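Local coordinates for protein SidF, inhibitor of growth family, member 3 (Legionella pneumophila subsp. pneumophila, PDB 4FYE) that probably removes a phosphate from phosphoinositide lipids as a Legionella phosphoinositide phosphatase, at residues L352-Q366 with V408-F422. The protein carries 1 engineered substitution. Numbering follows the deposited sequence.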
loop_
_atom_site.group_PDB
_atom_site.type_symbol
_atom_site.label_atom_id
_atom_site.label_comp_id
_atom_site.label_asym_id
_atom_site.label_seq_id
_atom_site.Cartn_x
_atom_site.Cartn_y
_atom_site.Cartn_z
ATOM N N LEU A 352 18.050 11.233 11.075
ATOM C CA LEU A 352 16.734 10.882 10.609
ATOM C C LEU A 352 16.624 9.417 10.725
ATOM O O LEU A 352 17.609 8.709 10.430
ATOM C CB LEU A 352 16.580 11.224 9.160
ATOM C CG LEU A 352 15.769 12.482 8.869
ATOM C CD1 LEU A 352 15.732 13.467 10.025
ATOM C CD2 LEU A 352 16.371 13.141 7.636
ATOM N N SER A 353 15.459 8.944 11.168
ATOM C CA SER A 353 15.299 7.531 11.102
ATOM C C SER A 353 13.895 7.133 10.859
ATOM O O SER A 353 12.961 7.819 11.220
ATOM C CB SER A 353 15.935 6.774 12.299
ATOM O OG SER A 353 15.608 7.383 13.485
ATOM N N VAL A 354 13.767 5.981 10.248
ATOM C CA VAL A 354 12.576 5.670 9.643
ATOM C C VAL A 354 12.334 4.259 10.016
ATOM O O VAL A 354 13.279 3.513 10.133
ATOM C CB VAL A 354 12.811 5.937 8.157
ATOM C CG1 VAL A 354 12.933 4.690 7.330
ATOM C CG2 VAL A 354 11.804 6.946 7.677
ATOM N N THR A 355 11.082 3.896 10.266
ATOM C CA THR A 355 10.766 2.453 10.411
ATOM C C THR A 355 9.654 1.933 9.516
ATOM O O THR A 355 8.564 2.477 9.470
ATOM C CB THR A 355 10.782 1.919 11.872
ATOM O OG1 THR A 355 9.735 0.945 12.091
ATOM C CG2 THR A 355 10.783 3.005 12.930
ATOM N N GLU A 356 9.965 0.908 8.726
ATOM C CA GLU A 356 8.990 0.366 7.816
ATOM C C GLU A 356 8.375 -0.925 8.330
ATOM O O GLU A 356 9.108 -1.833 8.717
ATOM C CB GLU A 356 9.618 0.119 6.468
ATOM C CG GLU A 356 8.634 -0.412 5.444
ATOM C CD GLU A 356 9.286 -0.970 4.153
ATOM O OE1 GLU A 356 8.485 -1.442 3.300
ATOM O OE2 GLU A 356 10.552 -0.921 3.959
ATOM N N CYS A 357 7.035 -1.004 8.317
ATOM C CA CYS A 357 6.311 -2.246 8.613
ATOM C C CYS A 357 5.594 -2.735 7.335
ATOM O O CYS A 357 4.581 -2.177 6.899
ATOM C CB CYS A 357 5.303 -2.034 9.756
ATOM S SG CYS A 357 4.267 -3.518 10.085
ATOM N N TYR A 358 6.131 -3.759 6.713
ATOM C CA TYR A 358 5.591 -4.221 5.446
ATOM C C TYR A 358 4.638 -5.382 5.744
ATOM O O TYR A 358 5.074 -6.448 6.088
ATOM C CB TYR A 358 6.771 -4.579 4.517
ATOM C CG TYR A 358 6.379 -5.187 3.215
ATOM C CD1 TYR A 358 5.255 -4.751 2.518
ATOM C CD2 TYR A 358 7.153 -6.178 2.637
ATOM C CE1 TYR A 358 4.906 -5.329 1.299
ATOM C CE2 TYR A 358 6.786 -6.779 1.449
ATOM C CZ TYR A 358 5.664 -6.365 0.783
ATOM O OH TYR A 358 5.331 -6.965 -0.433
ATOM N N THR A 359 3.328 -5.200 5.697
ATOM C CA THR A 359 2.495 -6.412 5.860
ATOM C C THR A 359 2.175 -6.996 4.478
ATOM O O THR A 359 1.298 -6.535 3.769
ATOM C CB THR A 359 1.243 -6.166 6.682
ATOM O OG1 THR A 359 0.639 -5.030 6.164
ATOM C CG2 THR A 359 1.617 -5.843 8.201
ATOM N N GLN A 360 2.936 -8.008 4.096
ATOM C CA GLN A 360 2.747 -8.625 2.788
ATOM C C GLN A 360 1.634 -9.669 2.881
ATOM O O GLN A 360 1.393 -10.259 3.962
ATOM C CB GLN A 360 4.052 -9.300 2.396
ATOM C CG GLN A 360 4.142 -9.797 0.987
ATOM C CD GLN A 360 5.460 -10.552 0.746
ATOM O OE1 GLN A 360 5.835 -11.484 1.507
ATOM N NE2 GLN A 360 6.162 -10.166 -0.325
ATOM N N VAL A 361 1.010 -9.946 1.742
ATOM C CA VAL A 361 -0.227 -10.693 1.709
ATOM C C VAL A 361 -0.337 -11.719 0.510
ATOM O O VAL A 361 -1.344 -12.316 0.263
ATOM C CB VAL A 361 -1.322 -9.617 1.842
ATOM C CG1 VAL A 361 -2.144 -9.464 0.612
ATOM C CG2 VAL A 361 -2.071 -9.720 3.158
ATOM N N VAL A 362 0.764 -11.900 -0.196
ATOM C CA VAL A 362 1.125 -12.999 -1.138
ATOM C C VAL A 362 1.142 -14.397 -0.460
ATOM O O VAL A 362 1.119 -14.499 0.728
ATOM C CB VAL A 362 2.544 -12.575 -1.599
ATOM C CG1 VAL A 362 3.608 -13.645 -1.434
ATOM C CG2 VAL A 362 2.571 -11.741 -2.889
ATOM N N THR A 363 1.073 -15.500 -1.192
ATOM C CA THR A 363 1.331 -16.778 -0.544
ATOM C C THR A 363 2.699 -17.350 -1.006
ATOM O O THR A 363 2.843 -18.022 -2.042
ATOM C CB THR A 363 0.087 -17.731 -0.319
ATOM O OG1 THR A 363 0.448 -19.148 -0.232
ATOM C CG2 THR A 363 -0.951 -17.548 -1.226
ATOM N N ALA A 364 3.697 -16.986 -0.213
ATOM C CA ALA A 364 5.080 -17.260 -0.477
ATOM C C ALA A 364 5.325 -18.698 -0.781
ATOM O O ALA A 364 6.230 -19.005 -1.574
ATOM C CB ALA A 364 5.883 -16.874 0.731
ATOM N N GLY A 365 4.565 -19.615 -0.174
ATOM C CA GLY A 365 4.859 -21.059 -0.452
ATOM C C GLY A 365 4.213 -21.740 -1.647
ATOM O O GLY A 365 4.459 -22.889 -1.880
ATOM N N GLN A 366 3.339 -21.037 -2.364
ATOM C CA GLN A 366 2.456 -21.612 -3.394
ATOM C C GLN A 366 3.210 -22.326 -4.483
ATOM O O GLN A 366 4.218 -21.855 -4.944
ATOM C CB GLN A 366 1.691 -20.500 -4.052
ATOM C CG GLN A 366 0.402 -20.926 -4.687
ATOM C CD GLN A 366 -0.391 -19.772 -5.206
ATOM O OE1 GLN A 366 -0.879 -19.829 -6.333
ATOM N NE2 GLN A 366 -0.566 -18.725 -4.385
ATOM N N VAL A 408 19.969 8.336 6.349
ATOM C CA VAL A 408 18.699 8.087 7.064
ATOM C C VAL A 408 18.751 6.695 7.700
ATOM O O VAL A 408 19.035 5.739 6.997
ATOM C CB VAL A 408 17.453 8.067 6.166
ATOM C CG1 VAL A 408 16.222 7.621 6.996
ATOM C CG2 VAL A 408 17.122 9.463 5.591
ATOM N N GLY A 409 18.438 6.593 9.011
ATOM C CA GLY A 409 18.409 5.338 9.785
ATOM C C GLY A 409 17.222 4.477 9.334
ATOM O O GLY A 409 16.164 5.013 8.992
ATOM N N TYR A 410 17.388 3.151 9.289
ATOM C CA TYR A 410 16.287 2.236 8.881
ATOM C C TYR A 410 16.049 1.085 9.863
ATOM O O TYR A 410 16.976 0.566 10.475
ATOM C CB TYR A 410 16.475 1.762 7.443
ATOM C CG TYR A 410 15.391 0.873 6.893
ATOM C CD1 TYR A 410 14.212 1.401 6.331
ATOM C CD2 TYR A 410 15.555 -0.530 6.911
ATOM C CE1 TYR A 410 13.228 0.543 5.826
ATOM C CE2 TYR A 410 14.612 -1.375 6.385
ATOM C CZ TYR A 410 13.463 -0.856 5.854
ATOM O OH TYR A 410 12.550 -1.747 5.404
ATOM N N GLN A 411 14.781 0.753 10.073
ATOM C CA GLN A 411 14.378 -0.394 10.869
ATOM C C GLN A 411 13.250 -1.088 10.118
ATOM O O GLN A 411 12.266 -0.451 9.754
ATOM C CB GLN A 411 13.876 0.032 12.242
ATOM C CG GLN A 411 14.958 0.656 13.121
ATOM C CD GLN A 411 14.546 0.732 14.586
ATOM O OE1 GLN A 411 14.124 1.792 15.064
ATOM N NE2 GLN A 411 14.661 -0.394 15.305
ATOM N N ALA A 412 13.413 -2.386 9.909
ATOM C CA ALA A 412 12.484 -3.226 9.238
ATOM C C ALA A 412 11.554 -4.057 10.159
ATOM O O ALA A 412 11.934 -4.547 11.232
ATOM C CB ALA A 412 13.264 -4.187 8.403
ATOM N N ARG A 413 10.321 -4.211 9.709
ATOM C CA ARG A 413 9.464 -5.205 10.261
ATOM C C ARG A 413 8.645 -5.743 9.071
ATOM O O ARG A 413 7.984 -5.001 8.344
ATOM C CB ARG A 413 8.537 -4.632 11.341
ATOM C CG ARG A 413 9.138 -3.737 12.420
ATOM C CD ARG A 413 9.575 -4.663 13.479
ATOM N NE ARG A 413 9.961 -3.987 14.681
ATOM C CZ ARG A 413 11.228 -3.747 14.993
ATOM N NH1 ARG A 413 12.183 -4.100 14.141
ATOM N NH2 ARG A 413 11.537 -3.168 16.154
ATOM N N MET A 414 8.683 -7.052 8.889
ATOM C CA MET A 414 8.085 -7.605 7.759
ATOM C C MET A 414 7.323 -8.801 8.183
ATOM O O MET A 414 7.890 -9.624 8.894
ATOM C CB MET A 414 9.105 -8.016 6.738
ATOM C CG MET A 414 8.314 -8.658 5.612
ATOM S SD MET A 414 9.391 -9.038 4.281
ATOM C CE MET A 414 8.361 -9.752 3.062
ATOM N N SER A 415 6.053 -8.896 7.738
ATOM C CA SER A 415 5.247 -10.133 7.923
ATOM C C SER A 415 4.705 -10.654 6.608
ATOM O O SER A 415 4.577 -9.920 5.666
ATOM C CB SER A 415 4.091 -9.930 8.909
ATOM O OG SER A 415 3.199 -8.906 8.496
ATOM N N SER A 416 4.357 -11.922 6.522
ATOM C CA SER A 416 3.849 -12.385 5.266
ATOM C C SER A 416 2.837 -13.458 5.515
ATOM O O SER A 416 3.196 -14.604 5.778
ATOM C CB SER A 416 4.990 -12.896 4.447
ATOM O OG SER A 416 4.501 -13.295 3.192
ATOM N N TRP A 417 1.554 -13.101 5.472
ATOM C CA TRP A 417 0.537 -14.110 5.737
ATOM C C TRP A 417 -0.450 -14.022 4.642
ATOM O O TRP A 417 -1.103 -12.964 4.468
ATOM C CB TRP A 417 -0.215 -13.804 7.004
ATOM C CG TRP A 417 0.461 -14.100 8.308
ATOM C CD1 TRP A 417 0.729 -15.364 8.866
ATOM C CD2 TRP A 417 0.873 -13.134 9.319
ATOM N NE1 TRP A 417 1.319 -15.224 10.100
ATOM C CE2 TRP A 417 1.416 -13.918 10.439
ATOM C CE3 TRP A 417 0.848 -11.769 9.408
ATOM C CZ2 TRP A 417 1.922 -13.323 11.574
ATOM C CZ3 TRP A 417 1.355 -11.162 10.557
ATOM C CH2 TRP A 417 1.897 -11.916 11.607
ATOM N N GLY A 418 -0.640 -15.163 3.965
ATOM C CA GLY A 418 -1.363 -15.217 2.701
ATOM C C GLY A 418 -2.855 -14.991 2.826
ATOM O O GLY A 418 -3.443 -15.148 3.932
ATOM N N VAL A 419 -3.499 -14.696 1.689
ATOM C CA VAL A 419 -4.900 -14.442 1.726
ATOM C C VAL A 419 -5.693 -15.233 0.635
ATOM O O VAL A 419 -6.927 -15.333 0.668
ATOM C CB VAL A 419 -4.928 -12.889 1.663
ATOM C CG1 VAL A 419 -5.253 -12.362 0.350
ATOM C CG2 VAL A 419 -5.428 -12.181 2.912
ATOM N N ASN A 420 -5.000 -15.784 -0.358
ATOM C CA ASN A 420 -5.722 -16.437 -1.457
ATOM C C ASN A 420 -6.042 -17.894 -1.058
ATOM O O ASN A 420 -5.976 -18.275 0.095
ATOM C CB ASN A 420 -4.922 -16.380 -2.751
ATOM C CG ASN A 420 -3.673 -17.253 -2.665
ATOM O OD1 ASN A 420 -2.806 -17.247 -3.556
ATOM N ND2 ASN A 420 -3.573 -18.011 -1.589
ATOM N N TRP A 421 -6.461 -18.704 -2.012
ATOM C CA TRP A 421 -6.972 -20.023 -1.688
ATOM C C TRP A 421 -5.848 -20.912 -1.178
ATOM O O TRP A 421 -6.068 -21.924 -0.533
ATOM C CB TRP A 421 -7.657 -20.579 -2.901
ATOM C CG TRP A 421 -8.381 -21.898 -2.665
ATOM C CD1 TRP A 421 -9.659 -22.112 -2.138
ATOM C CD2 TRP A 421 -7.857 -23.240 -2.901
ATOM N NE1 TRP A 421 -9.948 -23.454 -2.040
ATOM C CE2 TRP A 421 -8.926 -24.176 -2.530
ATOM C CE3 TRP A 421 -6.663 -23.742 -3.402
ATOM C CZ2 TRP A 421 -8.766 -25.554 -2.644
ATOM C CZ3 TRP A 421 -6.518 -25.141 -3.522
ATOM C CH2 TRP A 421 -7.543 -26.012 -3.148
ATOM N N PHE A 422 -4.607 -20.555 -1.452
ATOM C CA PHE A 422 -3.494 -21.362 -1.035
ATOM C C PHE A 422 -2.917 -20.972 0.304
ATOM O O PHE A 422 -1.976 -21.575 0.713
ATOM C CB PHE A 422 -2.422 -21.477 -2.141
ATOM C CG PHE A 422 -2.977 -21.955 -3.509
ATOM C CD1 PHE A 422 -3.006 -23.312 -3.833
ATOM C CD2 PHE A 422 -3.428 -21.036 -4.485
ATOM C CE1 PHE A 422 -3.508 -23.754 -5.082
ATOM C CE2 PHE A 422 -3.907 -21.460 -5.723
ATOM C CZ PHE A 422 -3.966 -22.817 -6.022
HETATM O O HOH W 1 1.113 -9.644 6.395
HETATM O O HOH W 2 -2.240 -14.654 -0.831
#
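Two parallel neighbours of a mixed beta-sheet, strands 353-360 and 402-416, pair here by backbone hydrogen bonds. Tyr-358 N donates to Arg-413 O, and Ser-415 N to Tyr-358 O. The ladder ends with Trp-417 N on Gln-360 O (3.2 Å). On the other side of 353-360 lies strand 641-645.

Val-354, Glu-356, Tyr-358, Tyr-410 and Met-414 share one face of the sheet, against helices 284-311 and 373-387. Tyr-410 OH donates to Glu-356 OE2 at 2.6 Å. The oxygen lies in the ring plane, at the edge of Tyr-410, but the hydroxyl meets it from above the carboxylate plane. Both side chains start anti to their backbone N (chi1 -178° each), which brings the phenol across to the extended glutamate. Glu-356 OE1 takes a salt bridge from Arg-273 and a hydrogen bond from Thr-643. Met-414 CE lies 3.7 Å from Tyr-358 CE2. Its SD stands 5.2 Å from the centroid of the Tyr-358 ring, an oblique Met-aromatic contact. Ser-416 OG donates to Gln-360 OE1 at 2.8 Å, while Gln-376 O takes Gln-360 NE2.

Beyond the strands, a water bridges Val-361 O and Val-419 N. Gln-366 CG packs off-centre over the Phe-422 ring, 4.1 Å from its centroid.

Tyr-410, Arg-273, Thr-643 and Gln-298 surround the buried Glu-356 carboxylate, whose negative charge Arg-273 probably stabilises. It thus links both strands to strand 641-645 and helix 284-311.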